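Long-range contacts in beta-glucosidase (Chaetomella raphigera, PDB 6JXG), which probably hydrolyses terminal, non-reducing beta-D-glucosyl residues and releases beta-D-glucose, as a secreted family 3 glycoside hydrolase of cellulose degradation: residues 356-360 against 434-438; 478-484 against 500-506; 77-81 against 329-334; 399-404 against 516-520. One frame throughout, in Å; residues are numbered along the deposited sequence.

Contacts 1, 2 and 4 lie within the alpha/beta sandwich of the family 3 C-terminal domain, and contact 3 ties it to the N-terminal, TIM-barrel-like part. Contacts 1 and 2, with centres 9 Å apart, share one sheet and meet where Asp358 OD2 accepts a hydrogen bond from Asn482 ND2 at 2.6 Å. Contact 4 lays two helices over the same sheet: Ile400 CD1 is 4.1 Å from Phe435 CZ, and Leu519 CD2 4.2 Å from Val502 CG2. Contact 3, centred 12 Å from contact 2, reaches it through Gln77 and Ile334. The bound mannose, about 4 Å from the Ile478 side chain, belongs to the glycan on Thr431 and marks no substrate pocket.

Contact 1 (356-360 against 434-438); sequences GQDAI and VFITA
In the alpha/beta sandwich of the family 3 C-terminal domain, strand 351-355 runs parallel beside strand 431-438. Residues 356-360 are the turn just past the end of the former. Gly356 (phi/psi 111/143) starts a short 3-10 turn over 357-359, held by Ala359 N to Gly356 O at 3.1 Å. Segment 434-438 is extended throughout. Val434 points away from the turn, toward helix 463-471. At Phe435 the backbones come closest, with CA 5.0 Å from the CA of Gly356; a CB on Gly356 would clash with Phe435 O, and its backbone angles also call for glycine. No direct hydrogen bond joins the segments here. Instead a water donates to Phe435 O (2.7 Å) and accepts from Asp358 N (3.1 Å). The Phe435 ring (chi1 m) takes Ala359 CB over one face, 4.1 Å from its centroid, while Asp358 OD2 sits at its edge, 3.5 Å from Phe435 CB. Ile436 turns away onto Val467 and Ile481. Thr437 points back, its CG2 3.2 Å from Asp358 OD1, while its hydroxyl bonds to Asp375; Ala438 lies beyond reach. Asp358 (chi1 t) thus buries its carboxylate against the strand with polar partners from elsewhere, Asn482 ND2 and Leu379 N. The chemistry implies a charge held in place by hydrogen bonds from neighbouring parts of the chain, while water and nonpolar packing join the turn to the strand.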
loop_
_atom_site.group_PDB
_atom_site.type_symbol
_atom_site.label_atom_id
_atom_site.label_comp_id
_atom_site.label_asym_id
_atom_site.label_seq_id
_atom_site.Cartn_x
_atom_site.Cartn_y
_atom_site.Cartn_z
ATOM N N GLY A 356 -23.727 -12.157 -10.412
ATOM C CA GLY A 356 -22.293 -12.224 -10.523
ATOM C C GLY A 356 -21.706 -13.160 -9.532
ATOM O O GLY A 356 -22.136 -13.193 -8.406
ATOM N N GLN A 357 -20.667 -13.873 -9.934
ATOM C CA GLN A 357 -20.014 -14.811 -9.044
ATOM C C GLN A 357 -19.282 -14.078 -7.942
ATOM O O GLN A 357 -19.019 -14.670 -6.942
ATOM C CB GLN A 357 -19.022 -15.722 -9.789
ATOM C CG GLN A 357 -17.865 -15.069 -10.449
ATOM C CD GLN A 357 -16.802 -16.058 -10.815
ATOM O OE1 GLN A 357 -16.494 -16.992 -10.022
ATOM N NE2 GLN A 357 -16.290 -15.932 -12.003
ATOM N N ASP A 358 -18.945 -12.801 -8.161
ATOM C CA ASP A 358 -18.340 -11.961 -7.115
ATOM C C ASP A 358 -19.257 -11.764 -5.892
ATOM O O ASP A 358 -18.801 -11.278 -4.869
ATOM C CB ASP A 358 -17.846 -10.609 -7.760
ATOM C CG ASP A 358 -17.221 -9.625 -6.738
ATOM O OD1 ASP A 358 -16.209 -10.019 -6.143
ATOM O OD2 ASP A 358 -17.677 -8.454 -6.617
ATOM N N ALA A 359 -20.527 -12.162 -5.936
ATOM C CA ALA A 359 -21.424 -11.978 -4.836
ATOM C C ALA A 359 -21.284 -13.025 -3.737
ATOM O O ALA A 359 -21.786 -12.794 -2.626
ATOM C CB ALA A 359 -22.877 -12.005 -5.299
ATOM N N ILE A 360 -20.674 -14.158 -4.092
ATOM C CA ILE A 360 -20.577 -15.344 -3.222
ATOM C C ILE A 360 -19.160 -15.824 -3.064
ATOM O O ILE A 360 -18.315 -15.549 -3.902
ATOM C CB ILE A 360 -21.419 -16.521 -3.773
ATOM C CG1 ILE A 360 -20.930 -16.902 -5.178
ATOM C CG2 ILE A 360 -22.892 -16.146 -3.653
ATOM C CD1 ILE A 360 -21.556 -18.155 -5.725
ATOM N N VAL A 434 -25.299 -5.945 -9.383
ATOM C CA VAL A 434 -24.442 -6.747 -10.169
ATOM C C VAL A 434 -22.973 -6.518 -9.697
ATOM O O VAL A 434 -22.540 -5.386 -9.518
ATOM C CB VAL A 434 -24.642 -6.486 -11.694
ATOM C CG1 VAL A 434 -24.496 -5.023 -12.063
ATOM C CG2 VAL A 434 -23.708 -7.320 -12.537
ATOM N N PHE A 435 -22.235 -7.613 -9.577
ATOM C CA PHE A 435 -20.945 -7.679 -8.903
ATOM C C PHE A 435 -19.902 -8.093 -9.926
ATOM O O PHE A 435 -19.978 -9.174 -10.525
ATOM C CB PHE A 435 -21.017 -8.724 -7.759
ATOM C CG PHE A 435 -21.913 -8.330 -6.621
ATOM C CD1 PHE A 435 -21.388 -7.732 -5.476
ATOM C CD2 PHE A 435 -23.267 -8.480 -6.699
ATOM C CE1 PHE A 435 -22.214 -7.337 -4.437
ATOM C CE2 PHE A 435 -24.099 -8.083 -5.643
ATOM C CZ PHE A 435 -23.566 -7.498 -4.525
ATOM N N ILE A 436 -18.915 -7.237 -10.126
ATOM C CA ILE A 436 -17.869 -7.437 -11.081
ATOM C C ILE A 436 -16.526 -7.166 -10.438
ATOM O O ILE A 436 -16.440 -6.440 -9.419
ATOM C CB ILE A 436 -18.053 -6.602 -12.372
ATOM C CG1 ILE A 436 -18.105 -5.094 -12.089
ATOM C CG2 ILE A 436 -19.304 -7.056 -13.080
ATOM C CD1 ILE A 436 -17.924 -4.185 -13.284
ATOM N N THR A 437 -15.482 -7.645 -11.088
ATOM C CA THR A 437 -14.093 -7.596 -10.545
ATOM C C THR A 437 -13.008 -7.241 -11.539
ATOM O O THR A 437 -13.194 -7.243 -12.763
ATOM C CB THR A 437 -13.698 -8.982 -9.974
ATOM O OG1 THR A 437 -13.812 -9.957 -11.026
ATOM C CG2 THR A 437 -14.605 -9.374 -8.848
ATOM N N ALA A 438 -11.833 -6.935 -11.006
ATOM C CA ALA A 438 -10.618 -7.003 -11.762
ATOM C C ALA A 438 -9.475 -7.389 -10.817
ATOM O O ALA A 438 -9.410 -6.868 -9.723
ATOM C CB ALA A 438 -10.313 -5.699 -12.489
HETATM O O HOH W 1 -18.720 -11.488 -10.931
#

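Contact 2 (478-484 against 500-506); sequences IVVINSV and AIVWAGV
Two parallel neighbours of a beta-alpha-beta unit, strands 477-483 and 498-503, run side by side with axes 4.7 Å apart and 13° between directions. Register pairs Ile478 with Ala500, Val479 with Ile501, Val480 with Val502 and Ile481 with Trp503. Val479 N donates to Ala500 O (2.8 Å), Val502 N to Val479 O (2.8 Å), Ile481 N to Val502 O (2.9 Å) and Ala504 N to Ile481 O (2.8 Å). The backbones of Ile478, Val480 and Asn482 bond instead to strand 431-438. Ile478, Val480, Ala500 and Val502 share one face; Val479, Ile481, Ile501 and Trp503 (chi1 t) the other. Trp503 NE1 is hydrogen-bonded to Tyr531 OH, Asn482 ND2 to Asp358 OD2 and Ser483 OG to Gly485 O. Regular pairing ends at Ala504, which leaves the extended conformation, so that Asn482 faces Gly505 (CA-CA 4.6 Å); a water there donates to Ile481 O (2.9 Å) and accepts from Ser483 N and Gly505 N (3.0 Å each). Away from this water, Asn482 OD1 and Gly505 O, both acceptors and not hydrogen-bonded, stand 2.9 Å apart.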
loop_
_atom_site.group_PDB
_atom_site.type_symbol
_atom_site.label_atom_id
_atom_site.label_comp_id
_atom_site.label_asym_id
_atom_site.label_seq_id
_atom_site.Cartn_x
_atom_site.Cartn_y
_atom_site.Cartn_z
ATOM N N ILE A 478 -27.627 -1.316 -9.656
ATOM C CA ILE A 478 -26.499 -0.852 -8.807
ATOM C C ILE A 478 -25.296 -1.724 -9.194
ATOM O O ILE A 478 -25.419 -2.980 -9.138
ATOM C CB ILE A 478 -26.810 -1.173 -7.349
ATOM C CG1 ILE A 478 -28.174 -0.592 -6.938
ATOM C CG2 ILE A 478 -25.651 -0.779 -6.429
ATOM C CD1 ILE A 478 -28.354 0.876 -7.065
ATOM N N VAL A 479 -24.182 -1.139 -9.607
ATOM C CA VAL A 479 -22.956 -1.886 -9.913
ATOM C C VAL A 479 -21.995 -1.837 -8.717
ATOM O O VAL A 479 -21.589 -0.781 -8.296
ATOM C CB VAL A 479 -22.236 -1.360 -11.168
ATOM C CG1 VAL A 479 -20.980 -2.147 -11.483
ATOM C CG2 VAL A 479 -23.176 -1.365 -12.358
ATOM N N VAL A 480 -21.642 -3.005 -8.205
ATOM C CA VAL A 480 -20.547 -3.174 -7.195
ATOM C C VAL A 480 -19.309 -3.696 -7.859
ATOM O O VAL A 480 -19.373 -4.777 -8.465
ATOM C CB VAL A 480 -20.975 -4.101 -6.062
ATOM C CG1 VAL A 480 -19.832 -4.329 -5.078
ATOM C CG2 VAL A 480 -22.163 -3.486 -5.391
ATOM N N ILE A 481 -18.171 -2.996 -7.679
ATOM C CA ILE A 481 -16.971 -3.361 -8.319
ATOM C C ILE A 481 -15.913 -3.652 -7.278
ATOM O O ILE A 481 -15.617 -2.756 -6.477
ATOM C CB ILE A 481 -16.465 -2.248 -9.227
ATOM C CG1 ILE A 481 -17.482 -1.860 -10.273
ATOM C CG2 ILE A 481 -15.190 -2.661 -9.962
ATOM C CD1 ILE A 481 -16.972 -0.792 -11.246
ATOM N N ASN A 482 -15.378 -4.888 -7.294
ATOM C CA ASN A 482 -14.227 -5.258 -6.456
ATOM C C ASN A 482 -12.987 -5.350 -7.363
ATOM O O ASN A 482 -12.800 -6.347 -8.056
ATOM C CB ASN A 482 -14.518 -6.579 -5.720
ATOM C CG ASN A 482 -15.506 -6.425 -4.608
ATOM O OD1 ASN A 482 -15.195 -5.854 -3.500
ATOM N ND2 ASN A 482 -16.714 -6.891 -4.842
ATOM N N SER A 483 -12.119 -4.309 -7.354
ATOM C CA SER A 483 -10.987 -4.254 -8.236
ATOM C C SER A 483 -9.729 -3.818 -7.535
ATOM O O SER A 483 -9.759 -2.966 -6.639
ATOM C CB SER A 483 -11.248 -3.237 -9.359
ATOM O OG SER A 483 -10.127 -2.988 -10.205
ATOM N N VAL A 484 -8.632 -4.422 -7.986
ATOM C CA VAL A 484 -7.266 -4.105 -7.545
ATOM C C VAL A 484 -6.758 -2.769 -7.985
ATOM O O VAL A 484 -5.727 -2.309 -7.484
ATOM C CB VAL A 484 -6.269 -5.189 -7.984
ATOM C CG1 VAL A 484 -6.649 -6.491 -7.318
ATOM C CG2 VAL A 484 -6.245 -5.388 -9.522
ATOM N N ALA A 500 -26.240 3.519 -9.674
ATOM C CA ALA A 500 -25.151 3.715 -8.668
ATOM C C ALA A 500 -23.987 2.786 -8.961
ATOM O O ALA A 500 -24.171 1.661 -9.467
ATOM C CB ALA A 500 -25.668 3.568 -7.261
ATOM N N ILE A 501 -22.772 3.308 -8.788
ATOM C CA ILE A 501 -21.577 2.515 -8.941
ATOM C C ILE A 501 -20.798 2.628 -7.605
ATOM O O ILE A 501 -20.431 3.722 -7.173
ATOM C CB ILE A 501 -20.715 2.986 -10.115
ATOM C CG1 ILE A 501 -21.485 2.874 -11.423
ATOM C CG2 ILE A 501 -19.481 2.127 -10.242
ATOM C CD1 ILE A 501 -20.678 3.407 -12.564
ATOM N N VAL A 502 -20.594 1.473 -6.970
ATOM C CA VAL A 502 -19.847 1.380 -5.723
ATOM C C VAL A 502 -18.485 0.762 -5.978
ATOM O O VAL A 502 -18.411 -0.383 -6.359
ATOM C CB VAL A 502 -20.620 0.493 -4.766
ATOM C CG1 VAL A 502 -19.862 0.371 -3.473
ATOM C CG2 VAL A 502 -22.078 1.026 -4.651
ATOM N N TRP A 503 -17.414 1.553 -5.838
ATOM C CA TRP A 503 -16.048 1.083 -6.001
ATOM C C TRP A 503 -15.622 0.519 -4.632
ATOM O O TRP A 503 -15.127 1.244 -3.735
ATOM C CB TRP A 503 -15.194 2.250 -6.461
ATOM C CG TRP A 503 -13.886 1.927 -6.871
ATOM C CD1 TRP A 503 -12.762 2.061 -6.109
ATOM C CD2 TRP A 503 -13.474 1.483 -8.165
ATOM N NE1 TRP A 503 -11.679 1.659 -6.835
ATOM C CE2 TRP A 503 -12.074 1.322 -8.116
ATOM C CE3 TRP A 503 -14.137 1.192 -9.344
ATOM C CZ2 TRP A 503 -11.356 0.853 -9.172
ATOM C CZ3 TRP A 503 -13.417 0.702 -10.408
ATOM C CH2 TRP A 503 -12.044 0.543 -10.325
ATOM N N ALA A 504 -15.808 -0.778 -4.473
ATOM C CA ALA A 504 -15.713 -1.391 -3.136
ATOM C C ALA A 504 -14.304 -1.867 -2.808
ATOM O O ALA A 504 -14.013 -2.200 -1.656
ATOM C CB ALA A 504 -16.658 -2.576 -3.085
ATOM N N GLY A 505 -13.442 -1.936 -3.835
ATOM C CA GLY A 505 -12.044 -2.327 -3.684
ATOM C C GLY A 505 -11.824 -3.785 -3.375
ATOM O O GLY A 505 -12.635 -4.621 -3.765
ATOM N N VAL A 506 -10.760 -4.078 -2.612
ATOM C CA VAL A 506 -10.302 -5.421 -2.322
ATOM C C VAL A 506 -9.881 -5.416 -0.855
ATOM O O VAL A 506 -8.868 -4.857 -0.467
ATOM C CB VAL A 506 -9.204 -5.920 -3.283
ATOM C CG1 VAL A 506 -9.827 -6.262 -4.627
ATOM C CG2 VAL A 506 -8.184 -4.827 -3.569
HETATM O O HOH W 2 -13.034 -1.470 -6.786
#

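Contact 3 (77-81 against 329-334)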
loop_
_atom_site.group_PDB
_atom_site.type_symbol
_atom_site.label_atom_id
_atom_site.label_comp_id
_atom_site.label_asym_id
_atom_site.label_seq_id
_atom_site.Cartn_x
_atom_site.Cartn_y
_atom_site.Cartn_z
ATOM N N GLN A 77 -6.762 -0.531 -0.400
ATOM C CA GLN A 77 -8.046 -0.329 0.348
ATOM C C GLN A 77 -7.832 0.483 1.588
ATOM O O GLN A 77 -8.644 1.382 1.904
ATOM C CB GLN A 77 -8.722 -1.655 0.736
ATOM C CG GLN A 77 -10.119 -1.476 1.439
ATOM C CD GLN A 77 -11.110 -1.169 0.358
ATOM O OE1 GLN A 77 -10.745 -1.323 -0.784
ATOM N NE2 GLN A 77 -12.372 -0.859 0.694
ATOM N N THR A 78 -6.732 0.204 2.280
ATOM C CA THR A 78 -6.330 0.955 3.483
ATOM C C THR A 78 -6.063 2.446 3.146
ATOM O O THR A 78 -6.544 3.354 3.844
ATOM C CB THR A 78 -5.137 0.227 4.125
ATOM O OG1 THR A 78 -5.552 -1.077 4.480
ATOM C CG2 THR A 78 -4.614 0.943 5.304
ATOM N N ALA A 79 -5.331 2.686 2.058
ATOM C CA ALA A 79 -5.092 4.082 1.588
ATOM C C ALA A 79 -6.362 4.759 1.232
ATOM O O ALA A 79 -6.515 5.952 1.552
ATOM C CB ALA A 79 -4.114 4.170 0.452
ATOM N N SER A 80 -7.304 4.021 0.641
ATOM C CA SER A 80 -8.588 4.556 0.208
ATOM C C SER A 80 -9.484 5.106 1.311
ATOM O O SER A 80 -10.450 5.845 1.031
ATOM C CB SER A 80 -9.396 3.570 -0.653
ATOM O OG SER A 80 -8.639 3.120 -1.808
ATOM N N THR A 81 -9.168 4.739 2.573
ATOM C CA THR A 81 -9.871 5.323 3.708
ATOM C C THR A 81 -9.466 6.704 4.011
ATOM O O THR A 81 -10.220 7.385 4.705
ATOM C CB THR A 81 -9.611 4.541 5.022
ATOM O OG1 THR A 81 -8.238 4.784 5.434
ATOM C CG2 THR A 81 -9.921 3.072 4.790
ATOM N N ILE A 329 -12.026 -0.745 7.833
ATOM C CA ILE A 329 -11.374 -0.414 6.552
ATOM C C ILE A 329 -12.112 -0.946 5.333
ATOM O O ILE A 329 -12.178 -0.245 4.316
ATOM C CB ILE A 329 -9.900 -0.881 6.600
ATOM C CG1 ILE A 329 -9.148 -0.052 7.660
ATOM C CG2 ILE A 329 -9.253 -0.822 5.219
ATOM C CD1 ILE A 329 -7.807 -0.539 8.035
ATOM N N ALA A 330 -12.685 -2.151 5.404
ATOM C CA ALA A 330 -13.517 -2.682 4.328
ATOM C C ALA A 330 -14.681 -1.748 4.087
ATOM O O ALA A 330 -15.086 -1.537 2.952
ATOM C CB ALA A 330 -14.057 -4.049 4.663
ATOM N N ARG A 331 -15.188 -1.147 5.154
ATOM C CA ARG A 331 -16.291 -0.196 5.020
ATOM C C ARG A 331 -15.846 1.191 4.558
ATOM O O ARG A 331 -16.375 1.785 3.620
ATOM C CB ARG A 331 -16.998 -0.114 6.406
ATOM C CG ARG A 331 -18.112 0.901 6.607
ATOM C CD ARG A 331 -18.494 0.922 8.102
ATOM N NE ARG A 331 -17.469 1.692 8.763
ATOM C CZ ARG A 331 -16.967 1.559 10.011
ATOM N NH1 ARG A 331 -17.366 0.632 10.800
ATOM N NH2 ARG A 331 -16.046 2.444 10.474
ATOM N N ASP A 332 -14.915 1.780 5.299
ATOM C CA ASP A 332 -14.595 3.174 5.129
ATOM C C ASP A 332 -13.657 3.456 3.950
ATOM O O ASP A 332 -13.420 4.598 3.631
ATOM C CB ASP A 332 -14.000 3.781 6.401
ATOM C CG ASP A 332 -14.948 3.863 7.568
ATOM O OD1 ASP A 332 -16.167 3.607 7.428
ATOM O OD2 ASP A 332 -14.445 4.298 8.641
ATOM N N GLY A 333 -13.129 2.431 3.283
ATOM C CA GLY A 333 -12.366 2.632 2.071
ATOM C C GLY A 333 -13.168 2.447 0.806
ATOM O O GLY A 333 -12.609 2.610 -0.304
ATOM N N ILE A 334 -14.429 2.010 0.935
ATOM C CA ILE A 334 -15.356 2.016 -0.207
ATOM C C ILE A 334 -15.507 3.417 -0.777
ATOM O O ILE A 334 -15.638 4.339 -0.032
ATOM C CB ILE A 334 -16.695 1.415 0.191
ATOM C CG1 ILE A 334 -16.518 -0.093 0.533
ATOM C CG2 ILE A 334 -17.700 1.611 -0.923
ATOM C CD1 ILE A 334 -17.812 -0.788 0.994
#
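Gln77 reaches its amide across the end of helix 323-332, with CG 3.9 Å from Ile329 CG2 and NE2 3.4 Å from Gly333 C. That nitrogen does not bond to this segment; NE2 and OE1 make weak hydrogen bonds with Ala504 O and Val506 N, so the side chain bridges to the loop after strand 498-503. Here the end of the short helix 75-79, from the N-terminal, TIM-barrel-like part, abuts the turn that leads into edge strand 335-339 of the C-terminal sheet. The backbones nearly touch at Thr81 and Gly333, whose CA atoms are 4.0 Å apart. A CB on Gly333 would point into the contact and fall 2.5 Å from Gln77 O, so the close approach depends on its absence. Around that bare backbone pack Ser80 CB, 3.4 Å from Gly333 O, and Thr81 CG2, 3.6 Å from Gly333 N and 4.0 Å from Ile329 CG2. Asp332 O lies 3.6 Å from Thr81 CA. Thr81 turns its hydroxyl back to its own segment: OG1 donates to Thr78 O at 2.7 Å and also takes Asp83 N. Ile329 is further covered by Leu86 and Arg90 of helix 84-100. With no hydrogen bond crossing between the segments, and the side-chain polar ends of Gln77, Thr78, Ser80 and Thr81 bonded elsewhere, the junction rests on close van der Waals fit, made possible by a glycine.

Contact 4 (399-404 against 516-520)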
loop_
_atom_site.group_PDB
_atom_site.type_symbol
_atom_site.label_atom_id
_atom_site.label_comp_id
_atom_site.label_asym_id
_atom_site.label_seq_id
_atom_site.Cartn_x
_atom_site.Cartn_y
_atom_site.Cartn_z
ATOM N N ALA A 399 -23.730 -11.184 3.704
ATOM C CA ALA A 399 -24.171 -10.024 4.482
ATOM C C ALA A 399 -25.554 -9.513 4.054
ATOM O O ALA A 399 -26.317 -9.060 4.865
ATOM C CB ALA A 399 -23.186 -8.890 4.358
ATOM N N ILE A 400 -25.849 -9.535 2.779
ATOM C CA ILE A 400 -27.105 -8.964 2.321
ATOM C C ILE A 400 -28.339 -9.814 2.700
ATOM O O ILE A 400 -29.345 -9.268 3.132
ATOM C CB ILE A 400 -27.053 -8.775 0.801
ATOM C CG1 ILE A 400 -26.059 -7.639 0.468
ATOM C CG2 ILE A 400 -28.456 -8.596 0.202
ATOM C CD1 ILE A 400 -25.703 -7.630 -0.999
ATOM N N THR A 401 -28.191 -11.122 2.612
ATOM C CA THR A 401 -29.304 -12.047 2.781
ATOM C C THR A 401 -30.093 -11.757 4.062
ATOM O O THR A 401 -31.274 -11.429 3.979
ATOM C CB THR A 401 -28.836 -13.497 2.734
ATOM O OG1 THR A 401 -28.430 -13.783 1.401
ATOM C CG2 THR A 401 -29.977 -14.465 3.158
ATOM N N PRO A 402 -29.430 -11.750 5.248
ATOM C CA PRO A 402 -30.256 -11.485 6.432
ATOM C C PRO A 402 -30.903 -10.102 6.449
ATOM O O PRO A 402 -32.011 -9.937 6.991
ATOM C CB PRO A 402 -29.289 -11.666 7.604
ATOM C CG PRO A 402 -27.918 -11.820 7.057
ATOM C CD PRO A 402 -28.004 -11.874 5.552
ATOM N N LEU A 403 -30.219 -9.111 5.876
ATOM C CA LEU A 403 -30.668 -7.746 5.926
ATOM C C LEU A 403 -31.915 -7.562 5.029
ATOM O O LEU A 403 -32.898 -6.866 5.405
ATOM C CB LEU A 403 -29.556 -6.763 5.478
ATOM C CG LEU A 403 -28.358 -6.628 6.413
ATOM C CD1 LEU A 403 -27.291 -5.748 5.764
ATOM C CD2 LEU A 403 -28.744 -6.028 7.781
ATOM N N ALA A 404 -31.845 -8.178 3.854
ATOM C CA ALA A 404 -32.987 -8.307 2.955
ATOM C C ALA A 404 -34.134 -9.076 3.581
ATOM O O ALA A 404 -35.281 -8.660 3.445
ATOM C CB ALA A 404 -32.557 -9.016 1.712
ATOM N N ALA A 516 -22.136 -4.066 2.992
ATOM C CA ALA A 516 -23.524 -3.901 3.484
ATOM C C ALA A 516 -23.704 -2.739 4.409
ATOM O O ALA A 516 -24.761 -2.107 4.416
ATOM C CB ALA A 516 -23.997 -5.154 4.181
ATOM N N ASP A 517 -22.685 -2.427 5.191
ATOM C CA ASP A 517 -22.722 -1.264 6.107
ATOM C C ASP A 517 -23.018 -0.005 5.272
ATOM O O ASP A 517 -23.670 0.942 5.750
ATOM C CB ASP A 517 -21.383 -1.012 6.835
ATOM C CG ASP A 517 -21.077 -2.034 7.932
ATOM O OD1 ASP A 517 -21.980 -2.783 8.357
ATOM O OD2 ASP A 517 -19.912 -2.085 8.392
ATOM N N ILE A 518 -22.505 0.020 4.052
ATOM C CA ILE A 518 -22.764 1.160 3.135
ATOM C C ILE A 518 -24.055 0.985 2.326
ATOM O O ILE A 518 -24.885 1.923 2.232
ATOM C CB ILE A 518 -21.526 1.421 2.219
ATOM C CG1 ILE A 518 -20.459 2.164 3.038
ATOM C CG2 ILE A 518 -21.848 2.222 0.953
ATOM C CD1 ILE A 518 -19.424 1.243 3.485
ATOM N N LEU A 519 -24.242 -0.178 1.743
ATOM C CA LEU A 519 -25.423 -0.404 0.898
ATOM C C LEU A 519 -26.728 -0.170 1.614
ATOM O O LEU A 519 -27.642 0.391 1.017
ATOM C CB LEU A 519 -25.447 -1.813 0.354
ATOM C CG LEU A 519 -24.390 -2.170 -0.702
ATOM C CD1 LEU A 519 -24.577 -3.624 -1.148
ATOM C CD2 LEU A 519 -24.380 -1.224 -1.875
ATOM N N TYR A 520 -26.824 -0.579 2.875
ATOM C CA TYR A 520 -28.089 -0.418 3.624
ATOM C C TYR A 520 -28.120 0.861 4.450
ATOM O O TYR A 520 -29.030 1.111 5.218
ATOM C CB TYR A 520 -28.367 -1.690 4.443
ATOM C CG TYR A 520 -29.095 -2.746 3.625
ATOM C CD1 TYR A 520 -30.502 -2.698 3.472
ATOM C CD2 TYR A 520 -28.397 -3.772 2.978
ATOM C CE1 TYR A 520 -31.174 -3.652 2.714
ATOM C CE2 TYR A 520 -29.051 -4.708 2.191
ATOM C CZ TYR A 520 -30.435 -4.668 2.081
ATOM O OH TYR A 520 -31.065 -5.616 1.313
#
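Two helices lying on one face of the sheet in the alpha/beta sandwich of the family 3 C-terminal domain, 396-406 and 511-519, meet here without any hydrogen bond between the segments, by van der Waals packing. The backbones come nearest at the small residues: Ala399 CB and Ala516 CB touch at 3.8 Å, and their short side chains let the backbones draw in to 6.2 Å between CA atoms. Farther along, the groove widens to 8.1 Å between the CA atoms of Leu403 and Tyr520, and larger side chains fill it. Leu403, though exposed, is the main bump from the first helix. Its CD1 drops between Ala516 CB (3.7 Å) and Tyr520 CD2 (3.6 Å). Tyr520, just after the second helix, answers by laying its ring across the first, where its OH ends in a shallow hollow beside Ala404 and Ile400, 3.7 Å from Ala404 CB and 4.1 Å from Ile400 CG2. Leu346 and Gln407 also touch this residue. Toward the sheet, Ile400 CD1 meets Leu519 CD1 at 4.2 Å, and these two side chains continue down to Phe435 and Val502 on the strands below. Pro402 breaks one hydrogen bond of its helix and kinks it, but the helix carries on, with Ala404 N bonded to Ile400 O at 2.8 Å. Over one face of the Tyr520 ring sits Leu403 CB, a CH-pi contact 4.0 Å from the centroid and 16° off the ring normal.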